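Local atomic coordinates of citrate synthase (Metallosphaera sedula, PDB entry 6ABW), a protein that probably catalyses the condensation of oxaloacetate with acetyl-CoA and water to give citrate and CoA, a step of the tricarboxylic acid cycle. Residues W123-V136 / T351-E363. Residues are numbered along the deposited sequence; the frame is centred on the assembly and turned at random.
Sequences WNKATNRDNAVKLV and TLGWTAHVIEYVE
Arg129 and Glu363 form an end-on, two-pronged salt bridge. Arg129 NH2 meets Glu363 OE1 at 2.8 Å in a nearly straight bond, on the syn side but 31° out of the carboxylate plane. NH1 reaches the syn lone pair of OE2. Asn128 ND2 takes the anti lone pair of Glu363 OE2 at 2.9 Å, so this oxygen accepts two bonds. The other end of the Asn128 amide, OD1, accepts Asn124 N, which fixes the flip of the amide. Lys125 NZ adds a looser positive charge, 4.0 Å from Glu363 OE1. With an alanine at Glu363, the Arg129 guanidinium would probably be left without its counter-charge and Asn128 ND2 without its acceptor.

The apolar part centres on Trp123. Val362 CG2 sits over the middle of its six-membered ring in a CH-pi contact, 3.7 Å from the centroid. Val358 CG2 meets the ring edge at CH2, and Ser212 O takes the indole NE1. Ile359 places CG2 over the Arg129 guanidinium; CG1, anti to the carbonyl carbon (chi1 -69°), carries CD1 to Ala132 CB.

Small residues face each other further along, with Ala132 CB 3.9 Å from Thr355 CB. Residues 128-136 and 351-363 run antiparallel, their axes 10.0 Å apart at closest. They pair helices 128-151 and 342-365 of the mainly helical citrate synthase fold, away from the acetyl-CoA pocket.

Three N-H donors hold the carboxylate at a set rotation, and Arg129 and Lys125 probably keep it ionised.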
ATOM      1  N   TRP A 123     -13.418   3.236  10.124  1.00 13.52           N
ATOM      2  CA  TRP A 123     -13.326   2.290  11.236  1.00 13.68           C
ATOM      3  C   TRP A 123     -14.506   2.548  12.181  1.00 14.71           C
ATOM      4  O   TRP A 123     -14.885   3.686  12.417  1.00 12.96           O
ATOM      5  CB  TRP A 123     -11.993   2.463  11.920  1.00 15.22           C
ATOM      6  CG  TRP A 123     -10.927   1.911  11.032  1.00 15.89           C
ATOM      7  CD1 TRP A 123     -10.258   2.527  10.021  1.00 16.55           C
ATOM      8  CD2 TRP A 123     -10.526   0.536  11.004  1.00 16.91           C
ATOM      9  NE1 TRP A 123      -9.446   1.609   9.374  1.00 16.39           N
ATOM     10  CE2 TRP A 123      -9.559   0.396   9.987  1.00 16.44           C
ATOM     11  CE3 TRP A 123     -10.856  -0.575  11.795  1.00 18.49           C
ATOM     12  CZ2 TRP A 123      -8.947  -0.831   9.715  1.00 18.85           C
ATOM     13  CZ3 TRP A 123     -10.230  -1.780  11.533  1.00 20.04           C
ATOM     14  CH2 TRP A 123      -9.300  -1.889  10.495  1.00 18.98           C
ATOM     15  N   ASN A 124     -15.098   1.469  12.614  1.00 15.26           N
ATOM     16  CA  ASN A 124     -16.285   1.463  13.503  1.00 16.70           C
ATOM     17  C   ASN A 124     -16.316   0.137  14.276  1.00 15.74           C
ATOM     18  O   ASN A 124     -16.537  -0.914  13.689  1.00 14.29           O
ATOM     19  CB  ASN A 124     -17.546   1.671  12.638  1.00 16.98           C
ATOM     20  CG  ASN A 124     -18.768   1.725  13.489  1.00 18.32           C
ATOM     21  OD1 ASN A 124     -18.750   2.423  14.469  1.00 18.48           O
ATOM     22  ND2 ASN A 124     -19.766   0.996  13.157  1.00 17.81           N
ATOM     23  N   LYS A 125     -16.114   0.170  15.590  1.00 16.43           N
ATOM     24  CA  LYS A 125     -16.102  -1.098  16.365  1.00 20.04           C
ATOM     25  C   LYS A 125     -17.207  -2.073  16.076  1.00 18.17           C
ATOM     26  O   LYS A 125     -16.946  -3.249  15.947  1.00 18.07           O
ATOM     27  CB  LYS A 125     -16.095  -0.863  17.866  1.00 23.77           C
ATOM     28  CG  LYS A 125     -14.754  -0.466  18.439  1.00 33.88           C
ATOM     29  CD  LYS A 125     -14.765  -0.668  19.966  1.00 42.75           C
ATOM     30  CE  LYS A 125     -13.405  -0.353  20.585  1.00 52.47           C
ATOM     31  NZ  LYS A 125     -12.664  -1.590  21.003  1.00 58.60           N
ATOM     32  N   ALA A 126     -18.453  -1.615  15.928  1.00 17.62           N
ATOM     33  CA  ALA A 126     -19.593  -2.502  15.689  1.00 17.93           C
ATOM     34  C   ALA A 126     -19.638  -3.214  14.341  1.00 15.94           C
ATOM     35  O   ALA A 126     -20.225  -4.248  14.239  1.00 15.11           O
ATOM     36  CB  ALA A 126     -20.920  -1.777  15.853  1.00 20.38           C
ATOM     37  N   THR A 127     -18.991  -2.648  13.340  1.00 15.80           N
ATOM     38  CA  THR A 127     -19.035  -3.164  11.995  1.00 15.80           C
ATOM     39  C   THR A 127     -17.662  -3.605  11.393  1.00 15.14           C
ATOM     40  O   THR A 127     -17.691  -4.149  10.321  1.00 14.81           O
ATOM     41  CB  THR A 127     -19.668  -2.150  11.018  1.00 17.16           C
ATOM     42  OG1 THR A 127     -18.928  -0.925  10.979  1.00 15.02           O
ATOM     43  CG2 THR A 127     -21.104  -1.894  11.432  1.00 20.07           C
ATOM     44  N   ASN A 128     -16.565  -3.401  12.091  1.00 13.67           N
ATOM     45  CA  ASN A 128     -15.219  -3.755  11.560  1.00 11.90           C
ATOM     46  C   ASN A 128     -15.182  -5.243  11.100  1.00 12.40           C
ATOM     47  O   ASN A 128     -14.686  -5.581   9.985  1.00 12.22           O
ATOM     48  CB  ASN A 128     -14.138  -3.502  12.599  1.00 11.67           C
ATOM     49  CG  ASN A 128     -13.823  -2.054  12.851  1.00 11.50           C
ATOM     50  OD1 ASN A 128     -13.995  -1.179  11.955  1.00 13.45           O
ATOM     51  ND2 ASN A 128     -13.331  -1.755  14.046  1.00 12.33           N
ATOM     52  N   ARG A 129     -15.738  -6.157  11.891  1.00 12.95           N
ATOM     53  CA  ARG A 129     -15.627  -7.566  11.615  1.00 13.61           C
ATOM     54  C   ARG A 129     -16.522  -7.940  10.469  1.00 14.94           C
ATOM     55  O   ARG A 129     -16.111  -8.698   9.627  1.00 14.30           O
ATOM     56  CB  ARG A 129     -15.841  -8.393  12.887  1.00 13.67           C
ATOM     57  CG  ARG A 129     -14.781  -8.159  13.916  1.00 14.60           C
ATOM     58  CD  ARG A 129     -15.223  -8.665  15.322  1.00 14.91           C
ATOM     59  NE  ARG A 129     -14.179  -8.398  16.283  1.00 15.89           N
ATOM     60  CZ  ARG A 129     -13.872  -7.179  16.713  1.00 17.93           C
ATOM     61  NH1 ARG A 129     -14.578  -6.095  16.324  1.00 18.34           N
ATOM     62  NH2 ARG A 129     -12.839  -7.011  17.462  1.00 16.59           N
ATOM     63  N   ASP A 130     -17.737  -7.355  10.402  1.00 14.26           N
ATOM     64  CA  ASP A 130     -18.611  -7.562   9.257  1.00 17.91           C
ATOM     65  C   ASP A 130     -17.913  -7.071   7.961  1.00 14.79           C
ATOM     66  O   ASP A 130     -18.079  -7.699   6.909  1.00 14.41           O
ATOM     67  CB  ASP A 130     -19.949  -6.819   9.383  1.00 21.36           C
ATOM     68  CG  ASP A 130     -20.894  -7.361  10.532  1.00 31.67           C
ATOM     69  OD1 ASP A 130     -20.826  -8.528  10.990  1.00 36.40           O
ATOM     70  OD2 ASP A 130     -21.769  -6.553  10.955  1.00 41.41           O
ATOM     71  N   ASN A 131     -17.269  -5.914   8.010  1.00 13.97           N
ATOM     72  CA  ASN A 131     -16.523  -5.383   6.835  1.00 14.25           C
ATOM     73  C   ASN A 131     -15.398  -6.336   6.417  1.00 13.76           C
ATOM     74  O   ASN A 131     -15.199  -6.540   5.257  1.00 13.31           O
ATOM     75  CB  ASN A 131     -15.953  -3.986   7.131  1.00 15.64           C
ATOM     76  CG  ASN A 131     -17.080  -2.913   7.313  1.00 17.61           C
ATOM     77  OD1 ASN A 131     -16.871  -1.847   7.920  1.00 19.63           O
ATOM     78  ND2 ASN A 131     -18.226  -3.193   6.786  1.00 14.85           N
ATOM     79  N   ALA A 132     -14.701  -6.936   7.377  1.00 11.24           N
ATOM     80  CA  ALA A 132     -13.643  -7.913   7.066  1.00 11.90           C
ATOM     81  C   ALA A 132     -14.180  -9.196   6.412  1.00 11.37           C
ATOM     82  O   ALA A 132     -13.584  -9.759   5.459  1.00 12.01           O
ATOM     83  CB  ALA A 132     -12.897  -8.232   8.314  1.00 11.66           C
ATOM     84  N   VAL A 133     -15.338  -9.678   6.907  1.00 11.07           N
ATOM     85  CA  VAL A 133     -15.988 -10.865   6.307  1.00 11.35           C
ATOM     86  C   VAL A 133     -16.327 -10.637   4.859  1.00 10.34           C
ATOM     87  O   VAL A 133     -16.070 -11.476   4.014  1.00  9.40           O
ATOM     88  CB  VAL A 133     -17.265 -11.274   7.078  1.00 12.04           C
ATOM     89  CG1 VAL A 133     -18.086 -12.329   6.301  1.00 13.36           C
ATOM     90  CG2 VAL A 133     -16.858 -11.884   8.412  1.00 11.97           C
ATOM     91  N   LYS A 134     -16.871  -9.454   4.579  1.00 10.65           N
ATOM     92  CA  LYS A 134     -17.228  -9.133   3.203  1.00 12.04           C
ATOM     93  C   LYS A 134     -15.932  -9.030   2.328  1.00 10.65           C
ATOM     94  O   LYS A 134     -15.919  -9.413   1.167  1.00 10.80           O
ATOM     95  CB  LYS A 134     -18.000  -7.813   3.132  1.00 15.14           C
ATOM     96  CG  LYS A 134     -19.485  -7.939   3.589  1.00 19.68           C
ATOM     97  CD  LYS A 134     -20.269  -6.655   3.386  1.00 25.24           C
ATOM     98  CE  LYS A 134     -20.062  -5.693   4.557  1.00 31.98           C
ATOM     99  NZ  LYS A 134     -20.744  -4.421   4.221  1.00 38.21           N
ATOM    100  N   LEU A 135     -14.886  -8.484   2.886  1.00  9.86           N
ATOM    101  CA  LEU A 135     -13.619  -8.371   2.138  1.00  9.31           C
ATOM    102  C   LEU A 135     -13.062  -9.760   1.784  1.00  9.53           C
ATOM    103  O   LEU A 135     -12.538  -9.961   0.702  1.00  9.41           O
ATOM    104  CB  LEU A 135     -12.596  -7.553   2.998  1.00  9.68           C
ATOM    105  CG  LEU A 135     -11.213  -7.299   2.324  1.00 10.31           C
ATOM    106  CD1 LEU A 135     -10.570  -6.038   2.900  1.00 11.06           C
ATOM    107  CD2 LEU A 135     -10.246  -8.461   2.511  1.00 11.15           C
ATOM    108  N   VAL A 136     -13.105 -10.697   2.717  1.00  9.22           N
ATOM    109  CA  VAL A 136     -12.604 -12.066   2.478  1.00  9.95           C
ATOM    110  C   VAL A 136     -13.377 -12.743   1.338  1.00  9.65           C
ATOM    111  O   VAL A 136     -12.792 -13.346   0.433  1.00  9.29           O
ATOM    112  CB  VAL A 136     -12.631 -12.918   3.765  1.00 11.70           C
ATOM    113  CG1 VAL A 136     -12.382 -14.374   3.403  1.00 12.04           C
ATOM    114  CG2 VAL A 136     -11.538 -12.381   4.703  1.00 12.50           C
ATOM    115  N   THR A 351      -5.508 -12.759   3.628  1.00  9.61           N
ATOM    116  CA  THR A 351      -6.440 -11.653   3.880  1.00 10.73           C
ATOM    117  C   THR A 351      -7.114 -11.782   5.241  1.00 11.46           C
ATOM    118  O   THR A 351      -7.340 -10.752   5.892  1.00 11.17           O
ATOM    119  CB  THR A 351      -7.543 -11.449   2.801  1.00 12.19           C
ATOM    120  OG1 THR A 351      -8.367 -12.629   2.709  1.00 15.29           O
ATOM    121  CG2 THR A 351      -6.907 -11.098   1.482  1.00 12.50           C
ATOM    122  N   LEU A 352      -7.272 -13.046   5.748  1.00 10.31           N
ATOM    123  CA  LEU A 352      -7.859 -13.214   7.027  1.00 10.38           C
ATOM    124  C   LEU A 352      -6.957 -12.709   8.097  1.00 10.16           C
ATOM    125  O   LEU A 352      -7.419 -11.921   8.915  1.00 11.26           O
ATOM    126  CB  LEU A 352      -8.216 -14.655   7.294  1.00 11.01           C
ATOM    127  CG  LEU A 352      -8.825 -14.950   8.659  1.00 10.79           C
ATOM    128  CD1 LEU A 352     -10.075 -14.103   8.864  1.00 11.49           C
ATOM    129  CD2 LEU A 352      -9.201 -16.454   8.823  1.00 11.22           C
ATOM    130  N   GLY A 353      -5.692 -13.112   8.088  1.00  9.58           N
ATOM    131  CA  GLY A 353      -4.711 -12.600   9.049  1.00  8.92           C
ATOM    132  C   GLY A 353      -4.465 -11.101   8.952  1.00  9.64           C
ATOM    133  O   GLY A 353      -4.426 -10.419   9.976  1.00  9.62           O
ATOM    134  N   TRP A 354      -4.395 -10.555   7.732  1.00  8.42           N
ATOM    135  CA  TRP A 354      -4.251  -9.100   7.578  1.00  9.08           C
ATOM    136  C   TRP A 354      -5.401  -8.298   8.204  1.00  9.52           C
ATOM    137  O   TRP A 354      -5.168  -7.405   8.992  1.00  9.46           O
ATOM    138  CB  TRP A 354      -4.101  -8.726   6.089  1.00  8.76           C
ATOM    139  CG  TRP A 354      -2.837  -9.194   5.433  1.00  8.45           C
ATOM    140  CD1 TRP A 354      -1.620  -9.389   6.008  1.00  8.28           C
ATOM    141  CD2 TRP A 354      -2.669  -9.479   4.033  1.00  8.29           C
ATOM    142  NE1 TRP A 354      -0.718  -9.786   5.055  1.00  8.55           N
ATOM    143  CE2 TRP A 354      -1.331  -9.816   3.828  1.00  7.98           C
ATOM    144  CE3 TRP A 354      -3.520  -9.428   2.938  1.00  8.67           C
ATOM    145  CZ2 TRP A 354      -0.859 -10.221   2.616  1.00  8.43           C
ATOM    146  CZ3 TRP A 354      -3.036  -9.803   1.725  1.00  8.63           C
ATOM    147  CH2 TRP A 354      -1.727 -10.175   1.561  1.00  8.71           C
ATOM    148  N   THR A 355      -6.613  -8.685   7.913  1.00  9.02           N
ATOM    149  CA  THR A 355      -7.774  -7.978   8.402  1.00  9.60           C
ATOM    150  C   THR A 355      -7.868  -8.163   9.937  1.00  9.02           C
ATOM    151  O   THR A 355      -8.123  -7.189  10.700  1.00  9.54           O
ATOM    152  CB  THR A 355      -9.063  -8.414   7.773  1.00 10.14           C
ATOM    153  OG1 THR A 355      -9.307  -9.830   7.930  1.00 11.45           O
ATOM    154  CG2 THR A 355      -9.196  -8.014   6.328  1.00 11.11           C
ATOM    155  N   ALA A 356      -7.583  -9.387  10.416  1.00  8.75           N
ATOM    156  CA  ALA A 356      -7.688  -9.600  11.851  1.00 10.03           C
ATOM    157  C   ALA A 356      -6.627  -8.838  12.634  1.00 10.70           C
ATOM    158  O   ALA A 356      -6.918  -8.276  13.752  1.00 12.18           O
ATOM    159  CB  ALA A 356      -7.617 -11.102  12.185  1.00 10.65           C
ATOM    160  N   HIS A 357      -5.417  -8.742  12.098  1.00 10.82           N
ATOM    161  CA  HIS A 357      -4.356  -7.943  12.742  1.00 12.12           C
ATOM    162  C   HIS A 357      -4.659  -6.451  12.764  1.00 11.42           C
ATOM    163  O   HIS A 357      -4.383  -5.779  13.747  1.00 11.94           O
ATOM    164  CB  HIS A 357      -2.993  -8.151  12.107  1.00 13.65           C
ATOM    165  CG  HIS A 357      -2.271  -9.354  12.598  1.00 15.10           C
ATOM    166  ND1 HIS A 357      -1.537  -9.334  13.757  1.00 19.88           N
ATOM    167  CD2 HIS A 357      -2.086 -10.589  12.061  1.00 17.46           C
ATOM    168  CE1 HIS A 357      -1.034 -10.546  13.983  1.00 19.87           C
ATOM    169  NE2 HIS A 357      -1.339 -11.320  12.957  1.00 17.61           N
ATOM    170  N   VAL A 358      -5.197  -5.912  11.685  1.00 11.30           N
ATOM    171  CA  VAL A 358      -5.454  -4.503  11.655  1.00 11.02           C
ATOM    172  C   VAL A 358      -6.632  -4.165  12.591  1.00 11.18           C
ATOM    173  O   VAL A 358      -6.552  -3.140  13.263  1.00 12.82           O
ATOM    174  CB  VAL A 358      -5.633  -3.860  10.268  1.00 11.14           C
ATOM    175  CG1 VAL A 358      -4.306  -4.008   9.498  1.00 11.49           C
ATOM    176  CG2 VAL A 358      -6.776  -4.415   9.475  1.00 13.31           C
ATOM    177  N   ILE A 359      -7.619  -5.037  12.685  1.00 10.60           N
ATOM    178  CA  ILE A 359      -8.781  -4.802  13.560  1.00 11.57           C
ATOM    179  C   ILE A 359      -8.285  -4.791  14.997  1.00 13.17           C
ATOM    180  O   ILE A 359      -8.593  -3.886  15.739  1.00 13.95           O
ATOM    181  CB  ILE A 359      -9.902  -5.780  13.352  1.00 11.33           C
ATOM    182  CG1 ILE A 359     -10.541  -5.572  12.011  1.00 10.74           C
ATOM    183  CG2 ILE A 359     -10.960  -5.687  14.500  1.00 12.49           C
ATOM    184  CD1 ILE A 359     -11.488  -6.613  11.598  1.00 11.31           C
ATOM    185  N   GLU A 360      -7.445  -5.754  15.360  1.00 13.36           N
ATOM    186  CA  GLU A 360      -6.838  -5.800  16.715  1.00 16.65           C
ATOM    187  C   GLU A 360      -6.069  -4.564  17.008  1.00 16.99           C
ATOM    188  O   GLU A 360      -6.179  -3.954  18.106  1.00 17.56           O
ATOM    189  CB  GLU A 360      -5.848  -6.956  16.839  1.00 20.12           C
ATOM    190  CG  GLU A 360      -6.241  -8.122  17.654  1.00 25.78           C
ATOM    191  CD  GLU A 360      -5.045  -9.109  17.886  1.00 29.98           C
ATOM    192  OE1 GLU A 360      -5.223  -9.949  18.796  1.00 31.60           O
ATOM    193  OE2 GLU A 360      -3.969  -9.041  17.177  1.00 24.32           O
ATOM    194  N   TYR A 361      -5.265  -4.143  16.028  1.00 15.33           N
ATOM    195  CA  TYR A 361      -4.455  -2.975  16.180  1.00 16.95           C
ATOM    196  C   TYR A 361      -5.252  -1.673  16.348  1.00 15.55           C
ATOM    197  O   TYR A 361      -4.949  -0.880  17.258  1.00 20.71           O
ATOM    198  CB  TYR A 361      -3.438  -2.881  15.030  1.00 19.63           C
ATOM    199  CG  TYR A 361      -2.471  -1.759  15.199  1.00 22.24           C
ATOM    200  CD1 TYR A 361      -1.360  -1.885  16.024  1.00 27.52           C
ATOM    201  CD2 TYR A 361      -2.686  -0.569  14.540  1.00 28.58           C
ATOM    202  CE1 TYR A 361      -0.457  -0.821  16.158  1.00 33.16           C
ATOM    203  CE2 TYR A 361      -1.827   0.501  14.680  1.00 34.57           C
ATOM    204  CZ  TYR A 361      -0.703   0.385  15.484  1.00 39.68           C
ATOM    205  OH  TYR A 361       0.128   1.514  15.587  1.00 44.07           O
ATOM    206  N   VAL A 362      -6.239  -1.443  15.491  1.00 15.10           N
ATOM    207  CA  VAL A 362      -6.996  -0.202  15.518  1.00 16.42           C
ATOM    208  C   VAL A 362      -7.815  -0.192  16.843  1.00 18.73           C
ATOM    209  O   VAL A 362      -7.908   0.871  17.502  1.00 19.22           O
ATOM    210  CB  VAL A 362      -7.923  -0.056  14.304  1.00 15.69           C
ATOM    211  CG1 VAL A 362      -8.890   1.067  14.477  1.00 18.31           C
ATOM    212  CG2 VAL A 362      -7.111   0.182  12.982  1.00 16.58           C
ATOM    213  N   GLU A 363      -8.411  -1.330  17.194  1.00 15.77           N
ATOM    214  CA  GLU A 363      -9.364  -1.333  18.341  1.00 20.32           C
ATOM    215  C   GLU A 363      -8.641  -1.229  19.660  1.00 24.68           C
ATOM    216  O   GLU A 363      -9.185  -0.700  20.591  1.00 27.61           O
ATOM    217  CB  GLU A 363     -10.296  -2.518  18.285  1.00 19.78           C
ATOM    218  CG  GLU A 363     -11.310  -2.410  17.189  1.00 19.31           C
ATOM    219  CD  GLU A 363     -12.333  -3.544  17.195  1.00 18.88           C
ATOM    220  OE1 GLU A 363     -12.251  -4.400  18.166  1.00 20.64           O
ATOM    221  OE2 GLU A 363     -13.215  -3.659  16.261  1.00 17.89           O
TER